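Local coordinates for protein exotoxin A (Pseudomonas aeruginosa, PDB 1IKP) that acts as an NAD-dependent ADP-ribosyltransferase toxin, understood to inactivate eukaryotic elongation factor 2 and thereby stop protein synthesis in the intoxicated cell, at residues G41-S46 / V172-A177; P110-V115 / T134-D139. The protein carries 2 engineered substitutions. All blocks are in the same frame, centred on the assembly; numbering follows the deposited sequence.

In the fold
Interactions 1 and 2 tie together one large sheet in the part of the toxin that belongs to the exotoxin A binding family, consistent with its receptor-binding role. Their centres lie 14 Å apart and their nearest atoms about 7 Å, so they do not touch. Strand 97-106 fills the gap, pairing with strand 40-49 of interaction 1 and with strand 112-120 of interaction 2. Along the chain 41-46 comes first, then 110-115 and 134-139, and finally 172-177. Interaction 2 thus closes a local hairpin, while interaction 1 joins strands 126 residues apart and brings the early and late parts of this beta-rich region side by side.

Interaction 1: G41-S46 / V172-A177; sequences GVLHYS and VSVVMA
Gly41 faces Met176 in a non-hydrogen-bonded antiparallel pair, its CA 4.0 Å from Met176 SD. Val42 and Val175 form the next, hydrogen-bonded pair, Val42 N to Val175 O at 2.9 Å and Val175 N back to Val42 O, while Val42 CB rests on Val175 CG1. Water 1 also donates to Val42 O and reaches Ser173 OG. On the other face Leu43 leans CD2 obliquely against Val174 CB, 3.8 Å away. His44 N gives the second rung to Ser173 O at 2.8 Å, and Ser173 N returns to His44 O; the imidazole leads away, its NE2 hydrogen-bonded to Asn100 OD1. Tyr45 lies alongside Val172 on the Leu43 face. Val172 holds CG1 between its backbone N and carbonyl carbon (chi1 58°), which leaves CG2 anti to the nitrogen and over the centre of the Tyr45 ring, a CH-pi contact of 3.7 Å from CG2 to the ring centroid, 12° off the normal. Trp101 of strand 97-106 stacks with the same ring. That strand hydrogen-bonds to the far edge of 41-46, strand 224-228 sends Leu228 against Leu43, Val172 and Val174, and Trp8 of helix 7-10 packs on Tyr45 and Val172.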
loop_
_atom_site.group_PDB
_atom_site.type_symbol
_atom_site.label_atom_id
_atom_site.label_comp_id
_atom_site.label_asym_id
_atom_site.label_seq_id
_atom_site.Cartn_x
_atom_site.Cartn_y
_atom_site.Cartn_z
ATOM N N GLY A 41 12.624 17.153 -4.990
ATOM C CA GLY A 41 11.449 17.989 -4.903
ATOM C C GLY A 41 10.332 17.425 -5.745
ATOM O O GLY A 41 10.503 16.400 -6.408
ATOM N N VAL A 42 9.196 18.114 -5.700
ATOM C CA VAL A 42 8.010 17.763 -6.471
ATOM C C VAL A 42 7.424 19.015 -7.125
ATOM O O VAL A 42 7.174 20.028 -6.450
ATOM C CB VAL A 42 6.920 17.151 -5.586
ATOM C CG1 VAL A 42 5.657 16.876 -6.425
ATOM C CG2 VAL A 42 7.405 15.853 -4.947
ATOM N N LEU A 43 7.238 18.957 -8.438
ATOM C CA LEU A 43 6.603 20.023 -9.190
ATOM C C LEU A 43 5.123 19.663 -9.216
ATOM O O LEU A 43 4.769 18.543 -9.598
ATOM C CB LEU A 43 7.118 20.069 -10.631
ATOM C CG LEU A 43 8.529 20.616 -10.779
ATOM C CD1 LEU A 43 9.095 20.257 -12.138
ATOM C CD2 LEU A 43 8.483 22.145 -10.590
ATOM N N HIS A 44 4.269 20.588 -8.780
ATOM C CA HIS A 44 2.832 20.360 -8.785
ATOM C C HIS A 44 2.206 21.283 -9.829
ATOM O O HIS A 44 2.202 22.521 -9.669
ATOM C CB HIS A 44 2.259 20.659 -7.393
ATOM C CG HIS A 44 0.775 20.499 -7.288
ATOM N ND1 HIS A 44 0.080 20.744 -6.122
ATOM C CD2 HIS A 44 -0.143 20.073 -8.188
ATOM C CE1 HIS A 44 -1.199 20.475 -6.304
ATOM N NE2 HIS A 44 -1.358 20.061 -7.551
ATOM N N TYR A 45 1.733 20.673 -10.909
ATOM C CA TYR A 45 1.073 21.374 -12.018
ATOM C C TYR A 45 -0.432 21.292 -11.803
ATOM O O TYR A 45 -0.955 20.223 -11.523
ATOM C CB TYR A 45 1.391 20.701 -13.357
ATOM C CG TYR A 45 2.823 20.826 -13.812
ATOM C CD1 TYR A 45 3.204 21.817 -14.722
ATOM C CD2 TYR A 45 3.805 19.954 -13.334
ATOM C CE1 TYR A 45 4.519 21.941 -15.153
ATOM C CE2 TYR A 45 5.133 20.072 -13.758
ATOM C CZ TYR A 45 5.484 21.058 -14.662
ATOM O OH TYR A 45 6.796 21.196 -15.093
ATOM N N SER A 46 -1.151 22.408 -11.937
ATOM C CA SER A 46 -2.596 22.348 -11.752
ATOM C C SER A 46 -3.317 23.475 -12.487
ATOM O O SER A 46 -2.700 24.443 -12.926
ATOM C CB SER A 46 -2.948 22.409 -10.265
ATOM O OG SER A 46 -2.652 23.688 -9.713
ATOM N N VAL A 172 2.073 26.400 -11.615
ATOM C CA VAL A 172 2.982 25.331 -11.231
ATOM C C VAL A 172 3.799 25.789 -10.035
ATOM O O VAL A 172 4.271 26.939 -9.976
ATOM C CB VAL A 172 3.906 24.909 -12.420
ATOM C CG1 VAL A 172 4.718 26.093 -12.943
ATOM C CG2 VAL A 172 4.809 23.766 -11.979
ATOM N N SER A 173 3.943 24.894 -9.069
ATOM C CA SER A 173 4.697 25.167 -7.860
ATOM C C SER A 173 5.713 24.072 -7.675
ATOM O O SER A 173 5.642 23.029 -8.322
ATOM C CB SER A 173 3.764 25.201 -6.647
ATOM O OG SER A 173 3.125 23.949 -6.425
ATOM N N VAL A 174 6.692 24.325 -6.823
ATOM C CA VAL A 174 7.689 23.320 -6.522
ATOM C C VAL A 174 7.880 23.282 -5.030
ATOM O O VAL A 174 7.839 24.313 -4.353
ATOM C CB VAL A 174 9.048 23.611 -7.175
ATOM C CG1 VAL A 174 9.637 24.916 -6.625
ATOM C CG2 VAL A 174 10.016 22.436 -6.929
ATOM N N VAL A 175 8.038 22.078 -4.501
ATOM C CA VAL A 175 8.304 21.891 -3.089
ATOM C C VAL A 175 9.626 21.143 -3.009
ATOM O O VAL A 175 9.816 20.103 -3.648
ATOM C CB VAL A 175 7.185 21.123 -2.358
ATOM C CG1 VAL A 175 6.948 19.778 -2.999
ATOM C CG2 VAL A 175 7.558 20.933 -0.905
ATOM N N MET A 176 10.567 21.716 -2.268
ATOM C CA MET A 176 11.885 21.132 -2.130
ATOM C C MET A 176 12.046 20.597 -0.720
ATOM O O MET A 176 11.690 21.256 0.261
ATOM C CB MET A 176 12.968 22.182 -2.399
ATOM C CG MET A 176 13.015 22.732 -3.801
ATOM S SD MET A 176 13.355 21.472 -5.054
ATOM C CE MET A 176 14.991 20.905 -4.492
ATOM N N ALA A 177 12.589 19.393 -0.618
ATOM C CA ALA A 177 12.792 18.791 0.684
ATOM C C ALA A 177 14.017 19.428 1.308
ATOM O O ALA A 177 14.807 20.072 0.622
ATOM C CB ALA A 177 13.004 17.286 0.546
HETATM O O HOH W 1 4.788 21.832 -5.360
#

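Interaction 2: P110-V115 / T134-D139; sequences PSNIKV and TIEMGD
The Asn112 amide and the Glu136 carboxylate cross at about a right angle, their planes 65° apart, at the open end of a beta hairpin made by strands 112-120 and 126-136. Over one face of the amide sits the Thr134 methyl, CG2 3.4 Å from Asn112 CG. From this same side Lys114 NZ bonds to Asn112 OD1, standing above the carbonyl plane. At the amide edge ND2 donates to water 2, which in turn donates a hydrogen bond to Glu136 OE1. One face of the carboxylate is overlain by Ser111 O, an acceptor that it cannot bond; at its edge Ser111 OG donates to the syn lone pair of Glu136 OE2 at 2.6 Å. Glu136 gets there by leaving the backbone with CG opposite N (chi1 -174°) and then folding at chi2 (58°), which turns the acid along the sheet toward Ser111.

Lys114 runs beside Thr134, and its NZ donates to Thr134 OG1 at 2.8 Å as well as to Asn112. Glu270, from the part of the chain that belongs to the exotoxin A targeting family, forms a salt bridge with this ammonium and accepts from Asn112 ND2, while His275 N bonds Glu136 OE2, so this polar face of the hairpin meets the neighbouring region. The opposite face is apolar: Ile113 lies alongside Ile135, and its CG2 approaches Met137 CG, with Leu142 of helix 139-145 packing on both Ile113 and Met137.

Between these faces the backbones of Ile113 and Ile135 exchange two nearly straight hydrogen bonds. Beyond Glu136 the regular strand pairing ends, and Gly138 is the N-cap of helix 139-145. There Ser111 O takes two donors at once, Met137 N at 2.9 Å and Gly138 N at 3.0 Å.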
loop_
_atom_site.group_PDB
_atom_site.type_symbol
_atom_site.label_atom_id
_atom_site.label_comp_id
_atom_site.label_asym_id
_atom_site.label_seq_id
_atom_site.Cartn_x
_atom_site.Cartn_y
_atom_site.Cartn_z
ATOM N N PRO A 110 11.631 8.870 -8.443
ATOM C CA PRO A 110 10.782 7.804 -8.966
ATOM C C PRO A 110 10.699 8.161 -10.464
ATOM O O PRO A 110 10.851 9.325 -10.831
ATOM C CB PRO A 110 9.450 8.057 -8.267
ATOM C CG PRO A 110 9.866 8.640 -6.949
ATOM C CD PRO A 110 10.969 9.576 -7.325
ATOM N N SER A 111 10.444 7.178 -11.316
ATOM C CA SER A 111 10.368 7.440 -12.753
ATOM C C SER A 111 8.942 7.553 -13.294
ATOM O O SER A 111 8.681 7.239 -14.449
ATOM C CB SER A 111 11.139 6.350 -13.516
ATOM O OG SER A 111 10.731 5.036 -13.183
ATOM N N ASN A 112 8.030 8.036 -12.459
ATOM C CA ASN A 112 6.642 8.175 -12.851
ATOM C C ASN A 112 6.089 9.513 -12.403
ATOM O O ASN A 112 6.725 10.243 -11.630
ATOM C CB ASN A 112 5.800 7.043 -12.231
ATOM C CG ASN A 112 5.869 7.008 -10.708
ATOM O OD1 ASN A 112 5.294 7.854 -10.010
ATOM N ND2 ASN A 112 6.586 6.013 -10.178
ATOM N N ILE A 113 4.918 9.839 -12.939
ATOM C CA ILE A 113 4.197 11.030 -12.487
ATOM C C ILE A 113 2.920 10.561 -11.787
ATOM O O ILE A 113 2.481 9.405 -11.944
ATOM C CB ILE A 113 3.757 11.988 -13.634
ATOM C CG1 ILE A 113 2.731 11.328 -14.550
ATOM C CG2 ILE A 113 4.953 12.539 -14.322
ATOM C CD1 ILE A 113 2.091 12.336 -15.515
ATOM N N LYS A 114 2.337 11.467 -10.989
ATOM C CA LYS A 114 1.045 11.183 -10.355
ATOM C C LYS A 114 0.064 12.141 -11.007
ATOM O O LYS A 114 0.435 13.256 -11.379
ATOM C CB LYS A 114 1.027 11.494 -8.853
ATOM C CG LYS A 114 2.060 10.753 -8.037
ATOM C CD LYS A 114 1.987 9.249 -8.242
ATOM C CE LYS A 114 2.946 8.526 -7.284
ATOM N NZ LYS A 114 3.371 7.274 -7.914
ATOM N N VAL A 115 -1.174 11.689 -11.156
ATOM C CA VAL A 115 -2.236 12.520 -11.719
ATOM C C VAL A 115 -3.464 12.360 -10.828
ATOM O O VAL A 115 -3.790 11.248 -10.396
ATOM C CB VAL A 115 -2.596 12.069 -13.164
ATOM C CG1 VAL A 115 -3.713 12.973 -13.742
ATOM C CG2 VAL A 115 -1.366 12.144 -14.045
ATOM N N THR A 134 -0.925 6.633 -11.135
ATOM C CA THR A 134 0.499 6.654 -11.437
ATOM C C THR A 134 0.793 6.270 -12.915
ATOM O O THR A 134 0.356 5.223 -13.393
ATOM C CB THR A 134 1.248 5.687 -10.499
ATOM O OG1 THR A 134 1.121 6.149 -9.150
ATOM C CG2 THR A 134 2.732 5.616 -10.856
ATOM N N ILE A 135 1.557 7.110 -13.612
ATOM C CA ILE A 135 1.925 6.860 -15.021
ATOM C C ILE A 135 3.426 6.856 -15.218
ATOM O O ILE A 135 4.092 7.863 -15.012
ATOM C CB ILE A 135 1.256 7.904 -15.954
ATOM C CG1 ILE A 135 -0.264 7.805 -15.808
ATOM C CG2 ILE A 135 1.669 7.638 -17.410
ATOM C CD1 ILE A 135 -1.052 8.826 -16.633
ATOM N N GLU A 136 3.946 5.697 -15.636
ATOM C CA GLU A 136 5.370 5.500 -15.854
ATOM C C GLU A 136 5.928 6.296 -17.022
ATOM O O GLU A 136 5.443 6.153 -18.146
ATOM C CB GLU A 136 5.632 4.015 -16.078
ATOM C CG GLU A 136 7.099 3.660 -16.181
ATOM C CD GLU A 136 7.901 4.072 -14.943
ATOM O OE1 GLU A 136 7.302 4.186 -13.857
ATOM O OE2 GLU A 136 9.129 4.253 -15.047
ATOM N N MET A 137 6.974 7.076 -16.782
ATOM C CA MET A 137 7.565 7.907 -17.815
ATOM C C MET A 137 9.008 7.618 -18.166
ATOM O O MET A 137 9.448 7.860 -19.296
ATOM C CB MET A 137 7.461 9.399 -17.439
ATOM C CG MET A 137 6.005 9.866 -17.285
ATOM S SD MET A 137 5.113 9.891 -18.877
ATOM C CE MET A 137 5.951 8.697 -19.863
ATOM N N GLY A 138 9.749 7.042 -17.231
ATOM C CA GLY A 138 11.165 6.875 -17.498
ATOM C C GLY A 138 11.842 8.191 -17.137
ATOM O O GLY A 138 11.245 9.289 -17.189
ATOM N N ASP A 139 13.122 8.112 -16.785
ATOM C CA ASP A 139 13.873 9.272 -16.369
ATOM C C ASP A 139 13.961 10.426 -17.351
ATOM O O ASP A 139 13.796 11.580 -16.986
ATOM C CB ASP A 139 15.304 8.854 -16.013
ATOM C CG ASP A 139 15.622 9.026 -14.543
ATOM O OD1 ASP A 139 15.323 10.097 -13.984
ATOM O OD2 ASP A 139 16.198 8.089 -13.947
HETATM O O HOH W 2 8.004 3.741 -11.243
#